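PDB 6RXD: histidine acid phosphatase from Bifidobacterium longum subsp. infantis, which probably removes phosphate groups from myo-inositol hexakisphosphate (phytate) and related inositol polyphosphates, and from 2,3-bisphosphoglycerate. Local coordinates for residues 254-267 with 291-303. Numbering follows the deposited sequence. Where two conformers were deposited one is given.
Sequences LAKLENGEYKWYNT and CGEVSKKIKSEYD
E258 OE2 takes a nearly straight hydrogen bond from E301 N (2.7 Å, 176°) and a longer one from a water that also accepts from Y302 N. A glutamate suits this place: its chain, bent at chi2 (-47°), brings a carboxylate back from the end of helix 251-258 to the first turn of helix 301-317, whose N-cap is S300. E301 crosses E258 at about a right angle, its OE1 3.9 Å from E258 OE2, while its OE2 lies 3.3 Å from L254 CB and accepts from H242, its partner in a zinc site seen for this protein, though that zinc is not bound here. An alanine in place of E301 would probably leave H242 without this acceptor and open a gap beside L254 and E258 CG. Beyond, a two-stranded antiparallel ribbon pairs W264 with I298 through W264 N to I298 O (2.9 Å) and the return bond. On one face I298 CG2 meets the indole edge at CE3 (3.7 Å), apolar groups suited to burial against helix 55-69; on the other, K297 lies alongside Y265. Two carboxylates so close should raise proton affinity, an effect that the helix N-terminus at E258 and H242 at E301 probably offset in part, leaving charge suited to a metal.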
ATOM      1  N   LEU A 254     -31.665  14.787   5.489  1.00 16.12           N
ATOM      2  CA  LEU A 254     -30.288  15.270   5.512  1.00 15.01           C
ATOM      3  C   LEU A 254     -30.189  16.618   6.208  1.00 19.84           C
ATOM      4  O   LEU A 254     -29.165  16.937   6.788  1.00 19.19           O
ATOM      5  CB  LEU A 254     -29.745  15.372   4.090  1.00 17.84           C
ATOM      6  CG  LEU A 254     -29.577  14.022   3.397  1.00 15.72           C
ATOM      7  CD1 LEU A 254     -29.226  14.205   1.924  1.00 16.63           C
ATOM      8  CD2 LEU A 254     -28.527  13.173   4.111  1.00 14.14           C
ATOM      9  N   ALA A 255     -31.253  17.411   6.147  1.00 20.72           N
ATOM     10  CA  ALA A 255     -31.249  18.694   6.841  1.00 21.02           C
ATOM     11  C   ALA A 255     -31.214  18.499   8.355  1.00 23.26           C
ATOM     12  O   ALA A 255     -30.575  19.270   9.068  1.00 26.54           O
ATOM     13  CB  ALA A 255     -32.442  19.542   6.426  1.00 23.49           C
ATOM     14  N   LYS A 256     -31.909  17.476   8.849  1.00 22.35           N
ATOM     15  CA  LYS A 256     -31.842  17.150  10.271  1.00 19.20           C
ATOM     16  C   LYS A 256     -30.460  16.667  10.690  1.00 26.22           C
ATOM     17  O   LYS A 256     -30.027  16.907  11.815  1.00 24.16           O
ATOM     18  CB  LYS A 256     -32.905  16.123  10.660  1.00 18.97           C
ATOM     19  CG  LYS A 256     -34.334  16.641  10.536  1.00 23.94           C
ATOM     20  CD  LYS A 256     -35.326  15.671  11.156  1.00 32.55           C
ATOM     21  CE  LYS A 256     -36.752  15.994  10.727  1.00 45.74           C
ATOM     22  NZ  LYS A 256     -37.750  15.107  11.390  1.00 52.29           N
ATOM     23  N   LEU A 257     -29.772  15.970   9.791  1.00 23.03           N
ATOM     24  CA  LEU A 257     -28.409  15.543  10.069  1.00 23.46           C
ATOM     25  C   LEU A 257     -27.491  16.765  10.158  1.00 20.79           C
ATOM     26  O   LEU A 257     -26.723  16.897  11.105  1.00 25.67           O
ATOM     27  CB  LEU A 257     -27.910  14.574   8.994  1.00 19.96           C
ATOM     28  CG  LEU A 257     -26.445  14.144   9.135  1.00 22.19           C
ATOM     29  CD1 LEU A 257     -26.190  13.533  10.499  1.00 19.69           C
ATOM     30  CD2 LEU A 257     -26.057  13.170   8.033  1.00 20.79           C
ATOM     31  N   GLU A 258     -27.604  17.666   9.186  1.00 25.62           N
ATOM     32  CA  GLU A 258     -26.734  18.847   9.138  1.00 28.81           C
ATOM     33  C   GLU A 258     -26.904  19.839  10.291  1.00 37.63           C
ATOM     34  O   GLU A 258     -25.982  20.602  10.589  1.00 38.23           O
ATOM     35  CB  GLU A 258     -26.840  19.562   7.790  1.00 31.57           C
ATOM     36  CG  GLU A 258     -25.874  19.019   6.758  1.00 38.35           C
ATOM     37  CD  GLU A 258     -24.461  18.862   7.304  1.00 39.23           C
ATOM     38  OE1 GLU A 258     -23.757  19.884   7.445  1.00 48.94           O
ATOM     39  OE2 GLU A 258     -24.054  17.719   7.603  1.00 27.44           O
ATOM     40  N   ASN A 259     -28.063  19.831  10.945  1.00 33.58           N
ATOM     41  CA  ASN A 259     -28.238  20.700  12.109  1.00 40.14           C
ATOM     42  C   ASN A 259     -28.330  19.954  13.445  1.00 38.10           C
ATOM     43  O   ASN A 259     -28.882  20.470  14.421  1.00 36.97           O
ATOM     44  CB  ASN A 259     -29.385  21.698  11.912  1.00 48.97           C
ATOM     45  CG  ASN A 259     -30.700  21.027  11.610  1.00 52.92           C
ATOM     46  OD1 ASN A 259     -31.082  20.063  12.272  1.00 54.66           O
ATOM     47  ND2 ASN A 259     -31.412  21.539  10.608  1.00 61.11           N
ATOM     48  N   GLY A 260     -27.788  18.737  13.477  1.00 30.23           N
ATOM     49  CA  GLY A 260     -27.513  18.041  14.726  1.00 29.77           C
ATOM     50  C   GLY A 260     -28.651  17.294  15.388  1.00 29.48           C
ATOM     51  O   GLY A 260     -28.523  16.837  16.527  1.00 37.25           O
ATOM     52  N   GLU A 261     -29.769  17.162  14.684  1.00 25.95           N
ATOM     53  CA  GLU A 261     -30.897  16.410  15.212  1.00 27.39           C
ATOM     54  C   GLU A 261     -30.638  14.914  15.113  1.00 25.64           C
ATOM     55  O   GLU A 261     -31.166  14.130  15.908  1.00 29.49           O
ATOM     56  CB  GLU A 261     -32.184  16.784  14.483  1.00 32.06           C
ATOM     57  CG  GLU A 261     -32.573  18.242  14.693  1.00 46.93           C
ATOM     58  CD  GLU A 261     -33.854  18.625  13.979  1.00 56.85           C
ATOM     59  OE1 GLU A 261     -34.826  17.841  14.030  1.00 59.99           O
ATOM     60  OE2 GLU A 261     -33.888  19.714  13.367  1.00 58.83           O
ATOM     61  N   TYR A 262     -29.837  14.519  14.127  1.00 20.99           N
ATOM     62  CA  TYR A 262     -29.460  13.122  13.972  1.00 20.23           C
ATOM     63  C   TYR A 262     -27.986  12.942  14.272  1.00 20.84           C
ATOM     64  O   TYR A 262     -27.167  13.816  13.984  1.00 23.63           O
ATOM     65  CB  TYR A 262     -29.710  12.644  12.550  1.00 19.04           C
ATOM     66  CG  TYR A 262     -31.146  12.356  12.188  1.00 17.75           C
ATOM     67  CD1 TYR A 262     -31.993  11.665  13.048  1.00 19.06           C
ATOM     68  CD2 TYR A 262     -31.643  12.744  10.951  1.00 18.57           C
ATOM     69  CE1 TYR A 262     -33.300  11.388  12.686  1.00 23.41           C
ATOM     70  CE2 TYR A 262     -32.944  12.479  10.588  1.00 19.49           C
ATOM     71  CZ  TYR A 262     -33.768  11.802  11.452  1.00 24.70           C
ATOM     72  OH  TYR A 262     -35.061  11.539  11.061  1.00 22.86           O
ATOM     73  N   LYS A 263     -27.665  11.776  14.814  1.00 20.88           N
ATOM     74  CA  LYS A 263     -26.310  11.452  15.225  0.55 25.13           C
ATOM     75  C   LYS A 263     -26.293   9.948  15.463  1.00 26.76           C
ATOM     76  O   LYS A 263     -27.156   9.409  16.152  1.00 32.40           O
ATOM     77  CB  LYS A 263     -25.969  12.207  16.512  0.55 28.23           C
ATOM     78  CG  LYS A 263     -24.492  12.450  16.757  0.55 37.96           C
ATOM     79  CD  LYS A 263     -24.294  13.467  17.887  0.55 40.64           C
ATOM     80  CE  LYS A 263     -24.772  14.860  17.476  0.55 45.38           C
ATOM     81  NZ  LYS A 263     -25.100  15.753  18.631  0.55 47.99           N
ATOM     82  N   TRP A 264     -25.332   9.254  14.866  1.00 12.54           N
ATOM     83  CA  TRP A 264     -25.282   7.805  15.057  1.00 12.89           C
ATOM     84  C   TRP A 264     -23.963   7.357  15.622  1.00 18.02           C
ATOM     85  O   TRP A 264     -22.910   7.793  15.157  1.00 16.12           O
ATOM     86  CB  TRP A 264     -25.572   7.057  13.744  1.00 14.35           C
ATOM     87  CG  TRP A 264     -26.950   7.319  13.263  1.00 15.16           C
ATOM     88  CD1 TRP A 264     -28.095   6.706  13.680  1.00 14.92           C
ATOM     89  CD2 TRP A 264     -27.342   8.284  12.281  1.00 12.60           C
ATOM     90  NE1 TRP A 264     -29.180   7.231  13.021  1.00 17.11           N
ATOM     91  CE2 TRP A 264     -28.744   8.198  12.148  1.00 16.14           C
ATOM     92  CE3 TRP A 264     -26.641   9.205  11.493  1.00 15.28           C
ATOM     93  CZ2 TRP A 264     -29.464   9.016  11.270  1.00 13.36           C
ATOM     94  CZ3 TRP A 264     -27.353  10.007  10.615  1.00 16.29           C
ATOM     95  CH2 TRP A 264     -28.752   9.904  10.507  1.00 13.52           C
ATOM     96  N   TYR A 265     -24.028   6.496  16.633  1.00 16.17           N
ATOM     97  CA  TYR A 265     -22.835   5.895  17.215  1.00 11.42           C
ATOM     98  C   TYR A 265     -22.798   4.423  16.885  1.00 16.87           C
ATOM     99  O   TYR A 265     -23.822   3.814  16.573  1.00 15.08           O
ATOM    100  CB  TYR A 265     -22.822   6.075  18.741  1.00 11.82           C
ATOM    101  CG  TYR A 265     -22.707   7.514  19.161  1.00 17.17           C
ATOM    102  CD1 TYR A 265     -21.466   8.084  19.396  1.00 17.36           C
ATOM    103  CD2 TYR A 265     -23.839   8.313  19.295  1.00 15.44           C
ATOM    104  CE1 TYR A 265     -21.351   9.418  19.763  1.00 21.15           C
ATOM    105  CE2 TYR A 265     -23.730   9.648  19.675  1.00 17.71           C
ATOM    106  CZ  TYR A 265     -22.484  10.188  19.900  1.00 24.06           C
ATOM    107  OH  TYR A 265     -22.362  11.505  20.271  1.00 27.12           O
ATOM    108  N   ASN A 266     -21.607   3.849  16.961  1.00 14.27           N
ATOM    109  CA  ASN A 266     -21.413   2.449  16.613  1.00 12.10           C
ATOM    110  C   ASN A 266     -21.804   1.520  17.764  1.00 17.94           C
ATOM    111  O   ASN A 266     -20.964   0.833  18.352  1.00 14.17           O
ATOM    112  CB  ASN A 266     -19.962   2.237  16.186  1.00 11.18           C
ATOM    113  CG  ASN A 266     -19.736   0.889  15.544  1.00 16.66           C
ATOM    114  OD1 ASN A 266     -20.691   0.152  15.273  1.00 17.59           O
ATOM    115  ND2 ASN A 266     -18.471   0.549  15.299  1.00 16.79           N
ATOM    116  N   THR A 267     -23.101   1.504  18.061  1.00 14.04           N
ATOM    117  CA  THR A 267     -23.654   0.713  19.154  1.00 16.15           C
ATOM    118  C   THR A 267     -24.836  -0.104  18.642  1.00 14.02           C
ATOM    119  O   THR A 267     -25.216   0.010  17.478  1.00 14.48           O
ATOM    120  CB  THR A 267     -24.149   1.609  20.288  1.00 18.08           C
ATOM    121  OG1 THR A 267     -25.217   2.439  19.804  1.00 14.62           O
ATOM    122  CG2 THR A 267     -23.014   2.488  20.817  1.00 18.07           C
ATOM    123  N   CYS A 291     -16.635  -6.678  16.088  1.00 18.56           N
ATOM    124  CA  CYS A 291     -17.247  -5.829  17.086  1.00 21.05           C
ATOM    125  C   CYS A 291     -16.512  -4.496  17.098  1.00 25.78           C
ATOM    126  O   CYS A 291     -15.341  -4.434  17.469  1.00 31.06           O
ATOM    127  CB  CYS A 291     -17.136  -6.498  18.450  1.00 28.62           C
ATOM    128  SG  CYS A 291     -17.799  -8.161  18.495  1.00 35.94           S
ATOM    129  N   GLY A 292     -17.205  -3.433  16.704  1.00 21.59           N
ATOM    130  CA  GLY A 292     -16.570  -2.138  16.526  1.00 23.16           C
ATOM    131  C   GLY A 292     -16.465  -1.313  17.795  1.00 23.46           C
ATOM    132  O   GLY A 292     -17.022  -1.670  18.835  1.00 20.17           O
ATOM    133  N   GLU A 293     -15.744  -0.200  17.709  1.00 19.99           N
ATOM    134  CA  GLU A 293     -15.597   0.697  18.849  1.00 17.15           C
ATOM    135  C   GLU A 293     -16.800   1.616  18.909  1.00 15.54           C
ATOM    136  O   GLU A 293     -17.184   2.196  17.901  1.00 14.53           O
ATOM    137  CB  GLU A 293     -14.315   1.514  18.713  1.00 18.97           C
ATOM    138  CG  GLU A 293     -13.062   0.674  18.819  1.00 18.75           C
ATOM    139  CD  GLU A 293     -11.830   1.490  18.564  1.00 21.33           C
ATOM    140  OE1 GLU A 293     -12.002   2.704  18.343  1.00 22.40           O
ATOM    141  OE2 GLU A 293     -10.712   0.933  18.592  1.00 25.70           O
ATOM    142  N   VAL A 294     -17.371   1.776  20.099  1.00 14.19           N
ATOM    143  CA  VAL A 294     -18.634   2.495  20.231  1.00 13.14           C
ATOM    144  C   VAL A 294     -18.506   3.994  20.000  1.00 15.62           C
ATOM    145  O   VAL A 294     -19.491   4.654  19.726  1.00 15.99           O
ATOM    146  CB  VAL A 294     -19.308   2.249  21.612  1.00 12.93           C
ATOM    147  CG1 VAL A 294     -19.532   0.770  21.833  1.00 17.19           C
ATOM    148  CG2 VAL A 294     -18.460   2.840  22.756  1.00 16.76           C
ATOM    149  N   SER A 295     -17.304   4.546  20.103  1.00 12.65           N
ATOM    150  CA  SER A 295     -17.120   5.987  19.970  0.58 13.45           C
ATOM    151  C   SER A 295     -17.167   6.439  18.520  1.00 15.60           C
ATOM    152  O   SER A 295     -17.319   7.622  18.239  1.00 16.26           O
ATOM    153  CB  SER A 295     -15.794   6.422  20.591  0.58 13.95           C
ATOM    154  OG  SER A 295     -15.877   6.405  21.998  0.58 15.55           O
ATOM    155  N   LYS A 296     -17.004   5.489  17.598  1.00 14.72           N
ATOM    156  CA  LYS A 296     -17.078   5.803  16.171  1.00 17.21           C
ATOM    157  C   LYS A 296     -18.487   6.326  15.862  1.00 16.18           C
ATOM    158  O   LYS A 296     -19.483   5.795  16.379  1.00 13.31           O
ATOM    159  CB  LYS A 296     -16.790   4.564  15.328  1.00 13.52           C
ATOM    160  CG  LYS A 296     -15.366   4.001  15.459  1.00 19.56           C
ATOM    161  CD  LYS A 296     -14.296   5.009  15.060  1.00 24.07           C
ATOM    162  CE  LYS A 296     -12.889   4.416  15.258  1.00 26.83           C
ATOM    163  NZ  LYS A 296     -11.811   5.394  14.962  1.00 33.96           N
ATOM    164  N   LYS A 297     -18.578   7.350  15.015  1.00 15.78           N
ATOM    165  CA  LYS A 297     -19.846   8.056  14.843  1.00 13.51           C
ATOM    166  C   LYS A 297     -20.041   8.734  13.488  1.00 14.50           C
ATOM    167  O   LYS A 297     -19.079   8.994  12.758  1.00 15.14           O
ATOM    168  CB  LYS A 297     -19.999   9.105  15.948  1.00 18.09           C
ATOM    169  CG  LYS A 297     -18.909  10.169  15.964  1.00 19.66           C
ATOM    170  CD  LYS A 297     -18.965  10.905  17.305  1.00 24.11           C
ATOM    171  CE  LYS A 297     -17.630  11.488  17.713  1.00 41.93           C
ATOM    172  NZ  LYS A 297     -17.725  12.002  19.118  1.00 47.08           N
ATOM    173  N   ILE A 298     -21.307   8.990  13.160  1.00 11.92           N
ATOM    174  CA  ILE A 298     -21.680   9.833  12.029  1.00 11.42           C
ATOM    175  C   ILE A 298     -22.423  11.034  12.620  1.00 14.93           C
ATOM    176  O   ILE A 298     -23.466  10.865  13.266  1.00 14.52           O
ATOM    177  CB  ILE A 298     -22.604   9.084  11.025  1.00 14.69           C
ATOM    178  CG1 ILE A 298     -21.813   8.049  10.217  1.00 13.13           C
ATOM    179  CG2 ILE A 298     -23.293  10.062  10.077  1.00 12.96           C
ATOM    180  CD1 ILE A 298     -22.708   7.143   9.315  1.00 12.29           C
ATOM    181  N   LYS A 299     -21.895  12.243  12.435  1.00 13.48           N
ATOM    182  CA  LYS A 299     -22.589  13.413  12.971  0.51 18.27           C
ATOM    183  C   LYS A 299     -22.788  14.509  11.938  1.00 19.28           C
ATOM    184  O   LYS A 299     -23.286  15.588  12.248  1.00 18.44           O
ATOM    185  CB  LYS A 299     -21.896  13.965  14.225  0.51 20.78           C
ATOM    186  CG  LYS A 299     -20.581  14.666  13.968  0.51 22.60           C
ATOM    187  CD  LYS A 299     -19.415  13.745  14.266  0.51 35.61           C
ATOM    188  CE  LYS A 299     -18.082  14.419  13.980  0.51 36.80           C
ATOM    189  NZ  LYS A 299     -17.348  14.769  15.226  0.51 34.80           N
ATOM    190  N   SER A 300     -22.439  14.217  10.695  1.00 15.65           N
ATOM    191  CA  SER A 300     -22.606  15.191   9.638  1.00 13.86           C
ATOM    192  C   SER A 300     -22.717  14.485   8.315  1.00 12.35           C
ATOM    193  O   SER A 300     -22.387  13.298   8.215  1.00 14.49           O
ATOM    194  CB  SER A 300     -21.384  16.093   9.556  1.00 14.57           C
ATOM    195  OG  SER A 300     -20.255  15.322   9.199  1.00 17.10           O
ATOM    196  N   GLU A 301     -23.125  15.227   7.286  1.00 12.86           N
ATOM    197  CA  GLU A 301     -23.113  14.677   5.929  1.00 12.06           C
ATOM    198  C   GLU A 301     -21.718  14.251   5.487  1.00 12.48           C
ATOM    199  O   GLU A 301     -21.568  13.221   4.839  1.00 14.45           O
ATOM    200  CB  GLU A 301     -23.680  15.667   4.905  1.00 13.75           C
ATOM    201  CG  GLU A 301     -25.176  15.905   5.026  1.00 13.22           C
ATOM    202  CD  GLU A 301     -25.656  16.985   4.081  1.00 20.72           C
ATOM    203  OE1 GLU A 301     -24.856  17.881   3.739  1.00 25.50           O
ATOM    204  OE2 GLU A 301     -26.830  16.944   3.664  1.00 27.81           O
ATOM    205  N   TYR A 302     -20.705  15.053   5.813  1.00 12.77           N
ATOM    206  CA  TYR A 302     -19.331  14.661   5.536  1.00 14.69           C
ATOM    207  C   TYR A 302     -19.024  13.262   6.070  1.00 14.25           C
ATOM    208  O   TYR A 302     -18.484  12.437   5.345  1.00 14.51           O
ATOM    209  CB  TYR A 302     -18.324  15.684   6.092  1.00 14.35           C
ATOM    210  CG  TYR A 302     -16.869  15.260   5.972  1.00 16.40           C
ATOM    211  CD1 TYR A 302     -16.088  15.696   4.913  1.00 18.03           C
ATOM    212  CD2 TYR A 302     -16.283  14.420   6.914  1.00 18.98           C
ATOM    213  CE1 TYR A 302     -14.758  15.303   4.793  1.00 23.47           C
ATOM    214  CE2 TYR A 302     -14.962  14.022   6.805  1.00 24.38           C
ATOM    215  CZ  TYR A 302     -14.205  14.471   5.744  1.00 26.29           C
ATOM    216  OH  TYR A 302     -12.890  14.078   5.634  1.00 28.73           O
ATOM    217  N   ASP A 303     -19.357  12.998   7.333  1.00 12.74           N
ATOM    218  CA  ASP A 303     -19.094  11.688   7.919  1.00 11.30           C
ATOM    219  C   ASP A 303     -19.786  10.566   7.168  1.00 11.15           C
ATOM    220  O   ASP A 303     -19.172   9.529   6.894  1.00 12.90           O
ATOM    221  CB  ASP A 303     -19.583  11.637   9.370  1.00 13.27           C
ATOM    222  CG  ASP A 303     -18.752  12.482  10.303  1.00 22.06           C
ATOM    223  OD1 ASP A 303     -17.633  12.908   9.933  1.00 18.22           O
ATOM    224  OD2 ASP A 303     -19.231  12.696  11.431  1.00 17.06           O
TER
HETATM  225  O   HOH W   1     -24.102  18.198  11.652  1.00 35.09           O
HETATM  226  O   HOH W   2     -21.092  17.895   6.260  1.00 18.71           O
HETATM  227  O   HOH W   3     -25.061  15.478  14.283  1.00 26.18           O
HETATM  228  O   HOH W   4     -19.933  -1.572  18.851  1.00 17.47           O
HETATM  229  O   HOH W   5     -19.918  -2.519  16.384  1.00 24.47           O